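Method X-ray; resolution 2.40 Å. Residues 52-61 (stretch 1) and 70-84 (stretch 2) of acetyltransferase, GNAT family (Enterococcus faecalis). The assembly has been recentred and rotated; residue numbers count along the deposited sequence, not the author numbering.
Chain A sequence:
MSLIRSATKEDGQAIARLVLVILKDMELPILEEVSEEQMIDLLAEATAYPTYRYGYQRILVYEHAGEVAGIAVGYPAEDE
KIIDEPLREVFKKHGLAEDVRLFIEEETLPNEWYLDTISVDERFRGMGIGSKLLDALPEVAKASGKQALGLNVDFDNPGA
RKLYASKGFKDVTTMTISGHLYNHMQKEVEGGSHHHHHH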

ATOM      1  N   TYR A  52       9.603   1.987   6.157  1.00 20.59           N
ATOM      2  CA  TYR A  52       8.777   2.856   5.303  1.00 18.95           C
ATOM      3  C   TYR A  52       7.462   2.157   4.862  1.00 18.82           C
ATOM      4  O   TYR A  52       7.450   0.934   4.614  1.00 18.43           O
ATOM      5  CB  TYR A  52       9.587   3.353   4.094  1.00 17.74           C
ATOM      6  CG  TYR A  52       8.802   4.286   3.210  1.00 17.40           C
ATOM      7  CD1 TYR A  52       8.152   5.410   3.767  1.00 15.91           C
ATOM      8  CD2 TYR A  52       8.727   4.080   1.809  1.00 16.63           C
ATOM      9  CE1 TYR A  52       7.383   6.261   2.979  1.00 14.39           C
ATOM     10  CE2 TYR A  52       7.951   4.959   0.997  1.00 17.37           C
ATOM     11  CZ  TYR A  52       7.297   6.052   1.616  1.00 16.59           C
ATOM     12  OH  TYR A  52       6.535   6.934   0.870  1.00 18.47           O
ATOM     13  N   ARG A  53       6.376   2.933   4.798  1.00 18.29           N
ATOM     14  CA  ARG A  53       5.096   2.514   4.236  1.00 18.01           C
ATOM     15  C   ARG A  53       5.254   1.587   3.005  1.00 18.36           C
ATOM     16  O   ARG A  53       4.659   0.502   2.934  1.00 17.56           O
ATOM     17  CB  ARG A  53       4.277   3.729   3.866  1.00 17.07           C
ATOM     18  CG  ARG A  53       2.851   3.364   3.425  1.00 19.18           C
ATOM     19  CD  ARG A  53       2.105   4.646   2.990  1.00 20.93           C
ATOM     20  NE  ARG A  53       1.809   5.511   4.146  1.00 19.71           N
ATOM     21  CZ  ARG A  53       0.662   5.455   4.841  1.00 21.90           C
ATOM     22  NH1 ARG A  53      -0.294   4.595   4.525  1.00 19.81           N
ATOM     23  NH2 ARG A  53       0.465   6.251   5.879  1.00 23.36           N
ATOM     24  N   TYR A  54       6.085   2.011   2.066  1.00 18.68           N
ATOM     25  CA  TYR A  54       6.351   1.270   0.865  1.00 19.34           C
ATOM     26  C   TYR A  54       7.748   0.752   0.858  1.00 20.22           C
ATOM     27  O   TYR A  54       8.336   0.666  -0.205  1.00 20.58           O
ATOM     28  CB  TYR A  54       6.125   2.178  -0.383  1.00 19.37           C
ATOM     29  CG  TYR A  54       4.726   2.750  -0.418  1.00 19.75           C
ATOM     30  CD1 TYR A  54       3.604   1.923  -0.562  1.00 20.86           C
ATOM     31  CD2 TYR A  54       4.497   4.112  -0.309  1.00 20.87           C
ATOM     32  CE1 TYR A  54       2.277   2.463  -0.592  1.00 17.59           C
ATOM     33  CE2 TYR A  54       3.171   4.628  -0.315  1.00 21.34           C
ATOM     34  CZ  TYR A  54       2.101   3.790  -0.458  1.00 18.56           C
ATOM     35  OH  TYR A  54       0.822   4.299  -0.483  1.00 23.92           O
ATOM     36  N   GLY A  55       8.308   0.447   2.031  1.00 21.43           N
ATOM     37  CA  GLY A  55       9.599  -0.206   2.113  1.00 22.27           C
ATOM     38  C   GLY A  55       9.505  -1.543   1.405  1.00 23.34           C
ATOM     39  O   GLY A  55       8.472  -2.205   1.512  1.00 23.13           O
ATOM     40  N   TYR A  56      10.554  -1.966   0.693  1.00 24.35           N
ATOM     41  CA  TYR A  56      10.493  -3.290   0.025  1.00 26.01           C
ATOM     42  C   TYR A  56      10.114  -4.432   0.964  1.00 26.01           C
ATOM     43  O   TYR A  56       9.410  -5.326   0.592  1.00 26.51           O
ATOM     44  CB  TYR A  56      11.723  -3.618  -0.825  1.00 27.11           C
ATOM     45  CG  TYR A  56      12.952  -3.913  -0.013  1.00 27.03           C
ATOM     46  CD1 TYR A  56      13.226  -5.199   0.421  1.00 26.52           C
ATOM     47  CD2 TYR A  56      13.870  -2.907   0.269  1.00 28.97           C
ATOM     48  CE1 TYR A  56      14.366  -5.479   1.158  1.00 30.24           C
ATOM     49  CE2 TYR A  56      15.012  -3.159   1.029  1.00 29.81           C
ATOM     50  CZ  TYR A  56      15.255  -4.448   1.470  1.00 29.54           C
ATOM     51  OH  TYR A  56      16.392  -4.723   2.237  1.00 31.55           O
ATOM     52  N   GLN A  57      10.511  -4.358   2.216  1.00 26.83           N
ATOM     53  CA  GLN A  57      10.214  -5.413   3.151  1.00 26.73           C
ATOM     54  C   GLN A  57       8.731  -5.566   3.488  1.00 25.32           C
ATOM     55  O   GLN A  57       8.323  -6.561   4.087  1.00 25.09           O
ATOM     56  CB  GLN A  57      11.056  -5.214   4.381  1.00 27.79           C
ATOM     57  CG  GLN A  57      12.471  -5.578   4.063  1.00 34.33           C
ATOM     58  CD  GLN A  57      13.440  -5.238   5.174  1.00 44.73           C
ATOM     59  OE1 GLN A  57      14.589  -4.838   4.889  1.00 49.21           O
ATOM     60  NE2 GLN A  57      13.006  -5.408   6.460  1.00 45.94           N
ATOM     61  N   ARG A  58       7.939  -4.566   3.123  1.00 23.36           N
ATOM     62  CA  ARG A  58       6.513  -4.552   3.410  1.00 21.91           C
ATOM     63  C   ARG A  58       5.720  -4.996   2.196  1.00 20.72           C
ATOM     64  O   ARG A  58       4.477  -5.063   2.248  1.00 21.34           O
ATOM     65  CB  ARG A  58       6.093  -3.115   3.797  1.00 21.86           C
ATOM     66  CG  ARG A  58       6.737  -2.617   5.049  1.00 20.67           C
ATOM     67  CD  ARG A  58       5.836  -1.560   5.687  1.00 21.52           C
ATOM     68  NE  ARG A  58       6.438  -0.849   6.835  1.00 23.43           N
ATOM     69  CZ  ARG A  58       6.484  -1.324   8.094  1.00 22.71           C
ATOM     70  NH1 ARG A  58       6.014  -2.535   8.377  1.00 20.44           N
ATOM     71  NH2 ARG A  58       6.980  -0.579   9.082  1.00 19.85           N
ATOM     72  N   ILE A  59       6.427  -5.291   1.112  1.00 19.18           N
ATOM     73  CA  ILE A  59       5.813  -5.468  -0.189  1.00 19.12           C
ATOM     74  C   ILE A  59       5.930  -6.897  -0.827  1.00 19.87           C
ATOM     75  O   ILE A  59       7.018  -7.542  -0.879  1.00 19.08           O
ATOM     76  CB  ILE A  59       6.338  -4.406  -1.207  1.00 18.67           C
ATOM     77  CG1 ILE A  59       6.039  -2.991  -0.673  1.00 20.27           C
ATOM     78  CG2 ILE A  59       5.687  -4.601  -2.553  1.00 15.57           C
ATOM     79  CD1 ILE A  59       6.453  -1.843  -1.583  1.00 18.56           C
ATOM     80  N   LEU A  60       4.801  -7.329  -1.376  1.00 19.44           N
ATOM     81  CA  LEU A  60       4.760  -8.528  -2.207  1.00 20.67           C
ATOM     82  C   LEU A  60       4.643  -8.129  -3.662  1.00 21.16           C
ATOM     83  O   LEU A  60       3.824  -7.267  -4.004  1.00 20.25           O
ATOM     84  CB  LEU A  60       3.572  -9.416  -1.800  1.00 21.42           C
ATOM     85  CG  LEU A  60       3.581 -10.926  -1.976  1.00 23.10           C
ATOM     86  CD1 LEU A  60       4.759 -11.625  -1.279  1.00 23.35           C
ATOM     87  CD2 LEU A  60       2.304 -11.365  -1.417  1.00 23.82           C
ATOM     88  N   VAL A  61       5.441  -8.762  -4.523  1.00 21.98           N
ATOM     89  CA  VAL A  61       5.483  -8.390  -5.950  1.00 22.52           C
ATOM     90  C   VAL A  61       4.794  -9.472  -6.767  1.00 23.65           C
ATOM     91  O   VAL A  61       4.962 -10.672  -6.498  1.00 24.19           O
ATOM     92  CB  VAL A  61       7.017  -8.177  -6.405  1.00 22.65           C
ATOM     93  CG1 VAL A  61       7.200  -8.258  -7.882  1.00 22.38           C
ATOM     94  CG2 VAL A  61       7.535  -6.833  -5.924  1.00 19.66           C
ATOM     95  N   GLY A  70       2.492  -5.645 -10.435  1.00 22.57           N
ATOM     96  CA  GLY A  70       1.569  -5.267  -9.343  1.00 19.50           C
ATOM     97  C   GLY A  70       2.298  -5.509  -8.006  1.00 18.64           C
ATOM     98  O   GLY A  70       3.241  -6.320  -7.919  1.00 16.74           O
ATOM     99  N   ILE A  71       1.866  -4.782  -6.973  1.00 17.34           N
ATOM    100  CA  ILE A  71       2.407  -4.921  -5.637  1.00 14.74           C
ATOM    101  C   ILE A  71       1.242  -4.952  -4.636  1.00 14.61           C
ATOM    102  O   ILE A  71       0.205  -4.353  -4.864  1.00 14.35           O
ATOM    103  CB  ILE A  71       3.393  -3.752  -5.306  1.00 15.29           C
ATOM    104  CG1 ILE A  71       2.688  -2.369  -5.257  1.00 12.97           C
ATOM    105  CG2 ILE A  71       4.632  -3.814  -6.235  1.00 13.69           C
ATOM    106  CD1 ILE A  71       3.662  -1.192  -4.976  1.00 13.02           C
ATOM    107  N   ALA A  72       1.426  -5.670  -3.542  1.00 13.99           N
ATOM    108  CA  ALA A  72       0.508  -5.678  -2.422  1.00 14.54           C
ATOM    109  C   ALA A  72       1.358  -5.175  -1.291  1.00 16.36           C
ATOM    110  O   ALA A  72       2.468  -5.707  -1.058  1.00 18.35           O
ATOM    111  CB  ALA A  72       0.056  -7.084  -2.107  1.00 11.97           C
ATOM    112  N   VAL A  73       0.852  -4.172  -0.587  1.00 17.51           N
ATOM    113  CA  VAL A  73       1.567  -3.447   0.488  1.00 18.33           C
ATOM    114  C   VAL A  73       0.726  -3.406   1.787  1.00 19.12           C
ATOM    115  O   VAL A  73      -0.474  -3.082   1.731  1.00 20.55           O
ATOM    116  CB  VAL A  73       1.824  -1.950   0.130  1.00 17.83           C
ATOM    117  CG1 VAL A  73       2.785  -1.317   1.231  1.00 16.65           C
ATOM    118  CG2 VAL A  73       2.404  -1.848  -1.259  1.00 14.96           C
ATOM    119  N   GLY A  74       1.349  -3.746   2.920  1.00 18.21           N
ATOM    120  CA  GLY A  74       0.654  -3.760   4.185  1.00 17.64           C
ATOM    121  C   GLY A  74       1.626  -3.911   5.363  1.00 18.15           C
ATOM    122  O   GLY A  74       2.845  -4.120   5.157  1.00 16.79           O
ATOM    123  N   TYR A  75       1.083  -3.848   6.592  1.00 17.31           N
ATOM    124  CA  TYR A  75       1.928  -3.752   7.782  1.00 17.92           C
ATOM    125  C   TYR A  75       1.070  -4.106   8.984  1.00 18.63           C
ATOM    126  O   TYR A  75      -0.181  -3.913   8.937  1.00 18.78           O
ATOM    127  CB  TYR A  75       2.553  -2.313   7.947  1.00 18.72           C
ATOM    128  CG  TYR A  75       1.619  -1.190   7.512  1.00 18.01           C
ATOM    129  CD1 TYR A  75       0.606  -0.716   8.372  1.00 18.79           C
ATOM    130  CD2 TYR A  75       1.730  -0.616   6.227  1.00 18.16           C
ATOM    131  CE1 TYR A  75      -0.321   0.289   7.933  1.00 18.93           C
ATOM    132  CE2 TYR A  75       0.817   0.389   5.794  1.00 18.16           C
ATOM    133  CZ  TYR A  75      -0.186   0.821   6.650  1.00 19.19           C
ATOM    134  OH  TYR A  75      -1.084   1.797   6.217  1.00 24.72           O
ATOM    135  N   PRO A  76       1.717  -4.588  10.079  1.00 19.09           N
ATOM    136  CA  PRO A  76       0.999  -4.650  11.410  1.00 19.71           C
ATOM    137  C   PRO A  76       0.375  -3.317  11.737  1.00 20.78           C
ATOM    138  O   PRO A  76       1.007  -2.328  11.530  1.00 22.21           O
ATOM    139  CB  PRO A  76       2.096  -4.964  12.409  1.00 18.66           C
ATOM    140  CG  PRO A  76       3.164  -5.800  11.512  1.00 19.92           C
ATOM    141  CD  PRO A  76       3.095  -5.141  10.121  1.00 18.66           C
ATOM    142  N   ALA A  77      -0.867  -3.286  12.222  1.00 22.87           N
ATOM    143  CA  ALA A  77      -1.550  -2.031  12.635  1.00 24.48           C
ATOM    144  C   ALA A  77      -0.734  -1.123  13.587  1.00 25.97           C
ATOM    145  O   ALA A  77      -0.858   0.108  13.545  1.00 26.48           O
ATOM    146  CB  ALA A  77      -2.867  -2.352  13.267  1.00 24.39           C
ATOM    147  N   GLU A  78       0.047  -1.723  14.485  1.00 26.74           N
ATOM    148  CA  GLU A  78       0.859  -0.904  15.424  1.00 27.51           C
ATOM    149  C   GLU A  78       1.959  -0.090  14.731  1.00 27.78           C
ATOM    150  O   GLU A  78       2.513   0.789  15.371  1.00 28.06           O
ATOM    151  CB  GLU A  78       1.441  -1.761  16.565  1.00 26.83           C
ATOM    152  CG  GLU A  78       2.409  -2.853  16.115  1.00 29.96           C
ATOM    153  CD  GLU A  78       1.731  -4.157  15.681  1.00 34.28           C
ATOM    154  OE1 GLU A  78       2.479  -5.165  15.566  1.00 36.56           O
ATOM    155  OE2 GLU A  78       0.486  -4.189  15.424  1.00 36.47           O
ATOM    156  N   ASP A  79       2.221  -0.349  13.431  1.00 27.47           N
ATOM    157  CA  ASP A  79       3.291   0.342  12.660  1.00 27.45           C
ATOM    158  C   ASP A  79       2.793   1.593  11.980  1.00 26.97           C
ATOM    159  O   ASP A  79       3.558   2.291  11.362  1.00 27.04           O
ATOM    160  CB  ASP A  79       3.898  -0.539  11.549  1.00 27.65           C
ATOM    161  CG  ASP A  79       4.775  -1.641  12.074  1.00 29.46           C
ATOM    162  OD1 ASP A  79       4.951  -1.682  13.283  1.00 31.96           O
ATOM    163  OD2 ASP A  79       5.274  -2.499  11.290  1.00 31.42           O
ATOM    164  N   GLU A  80       1.509   1.881  12.093  1.00 27.80           N
ATOM    165  CA  GLU A  80       0.901   2.968  11.322  1.00 28.56           C
ATOM    166  C   GLU A  80       1.399   4.410  11.586  1.00 28.51           C
ATOM    167  O   GLU A  80       1.241   5.327  10.736  1.00 27.83           O
ATOM    168  CB  GLU A  80      -0.617   2.958  11.492  1.00 29.18           C
ATOM    169  CG  GLU A  80      -1.223   3.599  10.202  1.00 35.95           C
ATOM    170  CD  GLU A  80      -2.709   3.864  10.242  1.00 40.73           C
ATOM    171  OE1 GLU A  80      -3.219   4.377   9.208  1.00 44.30           O
ATOM    172  OE2 GLU A  80      -3.350   3.557  11.293  1.00 45.46           O
ATOM    173  N   LYS A  81       1.937   4.622  12.773  1.00 27.94           N
ATOM    174  CA  LYS A  81       2.351   5.941  13.137  1.00 29.02           C
ATOM    175  C   LYS A  81       3.833   6.184  12.762  1.00 27.90           C
ATOM    176  O   LYS A  81       4.273   7.314  12.730  1.00 29.24           O
ATOM    177  CB  LYS A  81       2.080   6.158  14.636  1.00 29.45           C
ATOM    178  CG  LYS A  81       0.843   6.992  14.909  1.00 33.24           C
ATOM    179  CD  LYS A  81      -0.433   6.247  14.891  1.00 38.15           C
ATOM    180  CE  LYS A  81      -1.573   7.272  15.031  1.00 42.02           C
ATOM    181  NZ  LYS A  81      -2.948   6.757  15.449  1.00 43.96           N
ATOM    182  N   ILE A  82       4.584   5.137  12.471  1.00 26.38           N
ATOM    183  CA  ILE A  82       5.984   5.274  12.134  1.00 26.49           C
ATOM    184  C   ILE A  82       6.330   5.141  10.628  1.00 26.98           C
ATOM    185  O   ILE A  82       7.521   5.288  10.261  1.00 27.66           O
ATOM    186  CB  ILE A  82       6.922   4.360  13.025  1.00 26.59           C
ATOM    187  CG1 ILE A  82       6.589   2.856  12.923  1.00 28.58           C
ATOM    188  CG2 ILE A  82       6.806   4.744  14.462  1.00 25.57           C
ATOM    189  CD1 ILE A  82       7.556   2.050  12.015  1.00 29.72           C
ATOM    190  N   ILE A  83       5.321   4.892   9.765  1.00 25.97           N
ATOM    191  CA  ILE A  83       5.573   4.421   8.379  1.00 24.52           C
ATOM    192  C   ILE A  83       6.007   5.507   7.357  1.00 24.57           C
ATOM    193  O   ILE A  83       6.712   5.237   6.374  1.00 22.95           O
ATOM    194  CB  ILE A  83       4.370   3.524   7.812  1.00 24.40           C
ATOM    195  CG1 ILE A  83       3.031   4.251   7.965  1.00 21.04           C
ATOM    196  CG2 ILE A  83       4.451   2.048   8.401  1.00 23.04           C
ATOM    197  CD1 ILE A  83       1.851   3.536   7.367  1.00 21.14           C
ATOM    198  N   ASP A  84       5.604   6.736   7.629  1.00 25.95           N
ATOM    199  CA  ASP A  84       5.899   7.898   6.766  1.00 27.18           C
ATOM    200  C   ASP A  84       7.161   8.662   7.100  1.00 28.46           C
ATOM    201  O   ASP A  84       7.640   9.453   6.257  1.00 28.49           O
ATOM    202  CB  ASP A  84       4.717   8.848   6.709  1.00 26.78           C
ATOM    203  CG  ASP A  84       3.505   8.240   5.941  1.00 29.04           C
ATOM    204  OD1 ASP A  84       3.690   7.537   4.896  1.00 28.40           O
ATOM    205  OD2 ASP A  84       2.366   8.479   6.392  1.00 31.03           O
TER
HETATM  206  O   HOH W   1       4.427   8.021   2.322  1.00 29.02           O
HETATM  207  O   HOH W   2       3.075  -7.459   1.717  1.00 22.21           O
HETATM  208  O   HOH W   3       8.040  -1.462  11.370  1.00 25.42           O
HETATM  209  O   HOH W   4       5.299  -4.903   7.090  1.00 30.75           O

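Strand 59-61 runs antiparallel to strand 70-76, their directions 161° apart and their axes 4.7 Å apart at closest approach. Leu60 and Ala72 form the hydrogen-bonded pair: Leu60 N donates to Ala72 O and Ala72 N to Leu60 O, both at 2.9 Å. The flanking pairs, Ile59 with Val73 and Val61 with Ile71, lack such bonds, but CA-H groups still approach carbonyls, as where Ile71 CA lies 3.2 Å from Leu60 O. Beyond this ladder the pairing loosens: Gly74 N reaches Arg58 O at 3.5 Å, a weak hydrogen bond, and a water donates to both Arg58 O and, weakly, Ala72 O. Farther back, the type I turn from Tyr52 to Gly55 meets the end of stretch 2, where Arg53 N donates to Ile83 O at 2.8 Å.

Side chains alternate across the sheet. Ile59, Val61, Ile71 and Val73 share one face, where branched aliphatic groups, well suited to extended backbone, interlock; Ile59 CG2 lies 3.7 Å from Ile71 CB, and Ile59 CG1 3.9 Å from Val73 CG2. On the other face Leu60 CB meets the small Ala72 CB at 4.2 Å. Val73 CG1 also packs against Tyr54 CD1 at 3.8 Å.

Two arginines make the direct side-chain salt bridges between the stretches. Arg53 is buried, and its charge is answered by Asp84 in a two-pronged salt bridge: NE to OD1 at 2.9 Å and NH2 to OD2 at 3.0 Å, both nearly straight. Ile83 CD1 covers one face of the guanidinium, 3.4 Å from Arg53 CZ, leaving its edge to the carboxylate. A water donates to Asp84 OD1 and also hydrogen-bonds Tyr52 OH. Arg58 uses its length to reach Asp79, with NH1 3.0 Å from OD2, while its NH1 passes 3.5 Å from Tyr75 CB; another water links Arg58 NH1 to Gly74 O.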